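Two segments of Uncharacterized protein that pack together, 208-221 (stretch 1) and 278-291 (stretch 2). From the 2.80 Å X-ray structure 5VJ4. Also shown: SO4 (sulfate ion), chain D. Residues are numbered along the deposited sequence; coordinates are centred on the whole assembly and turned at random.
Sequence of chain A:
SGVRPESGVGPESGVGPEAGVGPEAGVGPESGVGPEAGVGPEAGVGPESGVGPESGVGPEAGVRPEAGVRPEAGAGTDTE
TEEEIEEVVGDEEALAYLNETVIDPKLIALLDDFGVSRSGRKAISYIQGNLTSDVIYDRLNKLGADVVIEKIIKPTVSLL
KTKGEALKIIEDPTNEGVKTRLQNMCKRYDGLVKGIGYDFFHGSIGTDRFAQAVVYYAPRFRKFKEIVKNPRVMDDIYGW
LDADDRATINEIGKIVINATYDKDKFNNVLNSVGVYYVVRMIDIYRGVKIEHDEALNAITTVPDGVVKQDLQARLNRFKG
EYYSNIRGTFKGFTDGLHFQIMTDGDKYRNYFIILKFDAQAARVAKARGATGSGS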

# COMPACT_ATOMS: atom_id res chain seq x y z
N ASP A 208 26.23 6.30 2.49
CA ASP A 208 25.84 7.48 1.70
C ASP A 208 24.33 7.56 1.51
O ASP A 208 23.73 8.61 1.74
CB ASP A 208 26.50 7.49 0.34
CG ASP A 208 27.98 7.30 0.40
OD1 ASP A 208 28.66 8.18 1.00
OD2 ASP A 208 28.45 6.28 -0.15
N ARG A 209 23.74 6.44 1.09
CA ARG A 209 22.30 6.38 0.95
C ARG A 209 21.54 6.57 2.26
O ARG A 209 20.54 7.28 2.29
CB ARG A 209 21.83 5.10 0.24
CG ARG A 209 20.32 5.01 0.05
CD ARG A 209 19.76 6.14 -0.80
NE ARG A 209 18.36 5.88 -1.14
CZ ARG A 209 17.51 6.82 -1.54
NH1 ARG A 209 17.87 8.10 -1.64
NH2 ARG A 209 16.27 6.47 -1.83
N PHE A 210 22.01 5.94 3.33
CA PHE A 210 21.31 6.06 4.60
C PHE A 210 21.22 7.54 5.00
O PHE A 210 20.15 8.04 5.35
CB PHE A 210 21.95 5.23 5.73
CG PHE A 210 21.36 5.53 7.06
CD1 PHE A 210 21.76 6.68 7.78
CD2 PHE A 210 20.36 4.71 7.60
CE1 PHE A 210 21.17 6.98 9.01
CE2 PHE A 210 19.76 5.01 8.85
CZ PHE A 210 20.17 6.15 9.55
N ALA A 211 22.34 8.24 4.93
CA ALA A 211 22.34 9.65 5.35
C ALA A 211 21.56 10.53 4.39
O ALA A 211 20.94 11.49 4.81
CB ALA A 211 23.75 10.18 5.51
N GLN A 212 21.58 10.16 3.11
CA GLN A 212 20.91 10.89 2.03
C GLN A 212 19.41 10.80 2.21
O GLN A 212 18.72 11.81 2.08
CB GLN A 212 21.28 10.26 0.69
CG GLN A 212 21.03 11.07 -0.56
CD GLN A 212 21.46 10.31 -1.80
OE1 GLN A 212 20.80 9.36 -2.24
NE2 GLN A 212 22.60 10.73 -2.38
N ALA A 213 18.95 9.59 2.54
CA ALA A 213 17.55 9.23 2.56
C ALA A 213 16.84 9.58 3.85
O ALA A 213 15.64 9.87 3.86
CB ALA A 213 17.39 7.75 2.27
N VAL A 214 17.58 9.53 4.94
CA VAL A 214 16.96 9.70 6.23
C VAL A 214 16.55 11.17 6.46
O VAL A 214 15.61 11.44 7.19
CB VAL A 214 17.87 9.11 7.33
CG1 VAL A 214 18.95 10.08 7.79
CG2 VAL A 214 17.04 8.63 8.48
N VAL A 215 17.25 12.11 5.84
CA VAL A 215 16.91 13.52 6.05
C VAL A 215 15.71 13.98 5.22
O VAL A 215 15.19 15.05 5.47
CB VAL A 215 18.08 14.50 5.85
CG1 VAL A 215 19.09 14.37 7.00
CG2 VAL A 215 18.69 14.32 4.48
N TYR A 216 15.29 13.17 4.25
CA TYR A 216 14.05 13.41 3.54
C TYR A 216 12.88 13.66 4.48
O TYR A 216 11.87 14.26 4.08
CB TYR A 216 13.69 12.25 2.59
CG TYR A 216 14.61 12.00 1.41
CD1 TYR A 216 15.38 13.03 0.85
CD2 TYR A 216 14.69 10.74 0.83
CE1 TYR A 216 16.19 12.79 -0.25
CE2 TYR A 216 15.52 10.49 -0.26
CZ TYR A 216 16.27 11.51 -0.79
OH TYR A 216 17.10 11.26 -1.84
N TYR A 217 13.00 13.19 5.73
CA TYR A 217 11.85 13.15 6.64
C TYR A 217 11.77 14.38 7.53
O TYR A 217 10.72 14.66 8.09
CB TYR A 217 11.79 11.81 7.42
CG TYR A 217 11.24 10.68 6.55
CD1 TYR A 217 12.08 9.91 5.76
CD2 TYR A 217 9.86 10.42 6.48
CE1 TYR A 217 11.58 8.90 4.93
CE2 TYR A 217 9.34 9.42 5.63
CZ TYR A 217 10.21 8.67 4.86
OH TYR A 217 9.73 7.67 4.02
N ALA A 218 12.88 15.12 7.66
CA ALA A 218 12.91 16.31 8.50
C ALA A 218 11.84 17.35 8.09
O ALA A 218 10.99 17.70 8.93
CB ALA A 218 14.29 16.90 8.54
N PRO A 219 11.82 17.77 6.78
CA PRO A 219 10.73 18.60 6.31
C PRO A 219 9.35 18.05 6.67
O PRO A 219 8.45 18.83 7.02
CB PRO A 219 10.88 18.51 4.80
CG PRO A 219 12.32 18.36 4.58
CD PRO A 219 12.72 17.44 5.67
N ARG A 220 9.21 16.72 6.58
CA ARG A 220 7.91 16.10 6.71
C ARG A 220 7.39 16.23 8.13
O ARG A 220 6.18 16.40 8.33
CB ARG A 220 7.93 14.66 6.18
CG ARG A 220 8.43 14.56 4.75
CD ARG A 220 8.59 13.11 4.27
NE ARG A 220 8.83 13.03 2.85
CZ ARG A 220 9.62 12.14 2.25
NH1 ARG A 220 10.28 11.24 2.96
NH2 ARG A 220 9.80 12.16 0.93
N PHE A 221 8.30 16.20 9.11
CA PHE A 221 7.94 16.41 10.51
C PHE A 221 7.73 17.89 10.77
O PHE A 221 6.70 18.28 11.32
CB PHE A 221 9.02 15.88 11.44
CG PHE A 221 8.96 14.40 11.65
CD1 PHE A 221 7.91 13.82 12.32
CD2 PHE A 221 10.01 13.59 11.24
CE1 PHE A 221 7.87 12.44 12.54
CE2 PHE A 221 9.98 12.21 11.45
CZ PHE A 221 8.90 11.64 12.10
N VAL A 278 2.83 7.45 -0.76
CA VAL A 278 3.24 8.49 -1.63
C VAL A 278 4.66 8.89 -1.27
O VAL A 278 5.50 8.98 -2.15
CB VAL A 278 2.32 9.71 -1.59
CG1 VAL A 278 2.99 10.90 -2.28
CG2 VAL A 278 1.04 9.40 -2.32
N VAL A 279 4.94 9.13 0.00
CA VAL A 279 6.29 9.59 0.35
C VAL A 279 7.35 8.55 0.06
O VAL A 279 8.43 8.87 -0.39
CB VAL A 279 6.42 10.13 1.78
CG1 VAL A 279 5.48 11.29 1.97
CG2 VAL A 279 6.15 9.07 2.82
N ARG A 280 7.03 7.28 0.25
CA ARG A 280 8.01 6.28 -0.06
C ARG A 280 8.36 6.23 -1.55
O ARG A 280 9.51 6.10 -1.92
CB ARG A 280 7.57 4.94 0.45
CG ARG A 280 8.68 3.95 0.36
CD ARG A 280 8.31 2.67 1.05
NE ARG A 280 9.46 1.77 0.99
CZ ARG A 280 9.64 0.86 0.04
NH1 ARG A 280 10.72 0.10 0.08
NH2 ARG A 280 8.75 0.72 -0.94
N MSE A 281 7.36 6.38 -2.41
CA MSE A 281 7.62 6.41 -3.84
C MSE A 281 8.49 7.59 -4.16
O MSE A 281 9.25 7.53 -5.10
CB MSE A 281 6.32 6.53 -4.56
CG MSE A 281 6.58 6.75 -6.04
SE MSE A 281 4.91 7.42 -6.90
CE MSE A 281 4.90 9.33 -6.50
N ILE A 282 8.39 8.65 -3.37
CA ILE A 282 9.19 9.86 -3.60
C ILE A 282 10.67 9.64 -3.28
O ILE A 282 11.54 10.03 -4.07
CB ILE A 282 8.65 11.08 -2.79
CG1 ILE A 282 7.22 11.42 -3.23
CG2 ILE A 282 9.54 12.31 -2.95
CD1 ILE A 282 6.66 12.67 -2.58
N ASP A 283 10.94 9.04 -2.10
CA ASP A 283 12.30 8.69 -1.70
C ASP A 283 12.90 7.79 -2.78
O ASP A 283 14.01 8.06 -3.28
CB ASP A 283 12.33 7.96 -0.35
CG ASP A 283 11.71 8.76 0.80
OD1 ASP A 283 11.66 10.03 0.75
OD2 ASP A 283 11.29 8.08 1.79
N ILE A 284 12.17 6.74 -3.18
CA ILE A 284 12.74 5.80 -4.12
C ILE A 284 13.11 6.52 -5.41
O ILE A 284 14.22 6.37 -5.90
CB ILE A 284 11.78 4.66 -4.40
CG1 ILE A 284 11.77 3.70 -3.21
CG2 ILE A 284 12.15 3.96 -5.69
CD1 ILE A 284 10.43 3.03 -2.94
N TYR A 285 12.18 7.31 -5.93
CA TYR A 285 12.38 8.03 -7.16
C TYR A 285 13.64 8.89 -7.07
O TYR A 285 14.42 8.97 -8.02
CB TYR A 285 11.19 8.93 -7.46
CG TYR A 285 11.42 9.81 -8.66
CD1 TYR A 285 11.33 9.29 -9.95
CD2 TYR A 285 11.77 11.15 -8.51
CE1 TYR A 285 11.56 10.08 -11.06
CE2 TYR A 285 12.03 11.95 -9.60
CZ TYR A 285 11.91 11.40 -10.87
OH TYR A 285 12.13 12.20 -11.96
N ARG A 286 13.81 9.55 -5.95
CA ARG A 286 14.94 10.45 -5.77
C ARG A 286 16.25 9.72 -5.83
O ARG A 286 17.22 10.26 -6.37
CB ARG A 286 14.85 11.18 -4.45
CG ARG A 286 13.77 12.20 -4.40
CD ARG A 286 13.82 12.89 -3.07
NE ARG A 286 12.80 13.91 -3.00
CZ ARG A 286 12.22 14.33 -1.89
NH1 ARG A 286 12.51 13.79 -0.71
NH2 ARG A 286 11.29 15.28 -1.97
N GLY A 287 16.29 8.51 -5.27
CA GLY A 287 17.48 7.68 -5.31
C GLY A 287 17.85 7.36 -6.75
O GLY A 287 19.01 7.47 -7.15
N VAL A 288 16.85 6.98 -7.54
CA VAL A 288 17.11 6.62 -8.91
C VAL A 288 17.59 7.83 -9.69
O VAL A 288 18.52 7.74 -10.47
CB VAL A 288 15.88 6.07 -9.60
CG1 VAL A 288 16.25 5.65 -11.01
CG2 VAL A 288 15.32 4.89 -8.80
N LYS A 289 16.94 8.96 -9.45
CA LYS A 289 17.28 10.17 -10.14
C LYS A 289 18.70 10.54 -9.78
O LYS A 289 19.46 10.87 -10.68
CB LYS A 289 16.32 11.27 -9.75
CG LYS A 289 16.88 12.68 -9.94
CD LYS A 289 15.82 13.75 -9.70
CE LYS A 289 15.92 14.85 -10.76
NZ LYS A 289 16.38 16.17 -10.26
N ILE A 290 19.06 10.47 -8.50
CA ILE A 290 20.41 10.88 -8.10
C ILE A 290 21.46 9.95 -8.67
O ILE A 290 22.47 10.42 -9.16
CB ILE A 290 20.56 11.08 -6.59
CG1 ILE A 290 19.76 12.33 -6.22
CG2 ILE A 290 21.98 11.41 -6.25
CD1 ILE A 290 19.62 12.63 -4.74
N GLU A 291 21.20 8.65 -8.67
CA GLU A 291 22.16 7.72 -9.20
C GLU A 291 22.35 7.85 -10.69
O GLU A 291 23.47 7.72 -11.18
CB GLU A 291 21.85 6.26 -8.83
CG GLU A 291 22.16 5.96 -7.37
CD GLU A 291 23.48 6.56 -6.91
OE1 GLU A 291 24.47 6.45 -7.68
OE2 GLU A 291 23.52 7.15 -5.80
S SO4 D . 25.04 3.56 -1.21
O1 SO4 D . 25.98 2.73 -2.04
O2 SO4 D . 24.65 4.76 -1.99
O3 SO4 D . 25.62 4.09 0.06
O4 SO4 D . 23.90 2.67 -0.86

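Tyr-216, Asp-283 and Arg-220 cover the most surface in this contact, and its polar bonds converge on Asp-283. The CA-to-CB bond of Asp-283 points sideways, but with chi1 at -58° (m) the carboxylate comes nearer to stretch 1. There Asp-283 OD1 accepts hydrogen bonds from both Arg-220 NH2 (2.8 Å) and Arg-220 NH1 (2.9 Å), at N-H...acceptor angles of 146° and 144°. Asp-283 OD1 lies at the edge of the guanidinium, near its plane, where both terminal nitrogens can direct an N-H toward it; the contact is also a salt bridge. The other oxygen, Asp-283 OD2, takes a weak hydrogen bond from Tyr-217 OH at 2.8 Å.

Arg-220 packs as a knob among Val-279, Ile-282, Asp-283 and Arg-286, with Val-279 CB over one face of its guanidinium, 3.8 Å from Arg-220 CZ. Arg-220 NH2 is also 3.6 Å from Arg-286 NH1, a like-charge approach beside the carboxylate.

Tyr-216 offers its ring face to Arg-286. Arg-286 CD lies 3.9 Å from the Tyr-216 ring centroid, 24° off the normal, a CH-pi contact; Arg-286 CZ lies 4.7 Å from it, 21° off, a cation-pi contact.

The backbone of Asp-283 takes part too: Arg-209 NH2 donates to Asp-283 O (3.1 Å, 159°). Gly-287 leaves room for this guanidinium, since an ideal CB there would lie 2.9 Å from Arg-209 NH2, a clash.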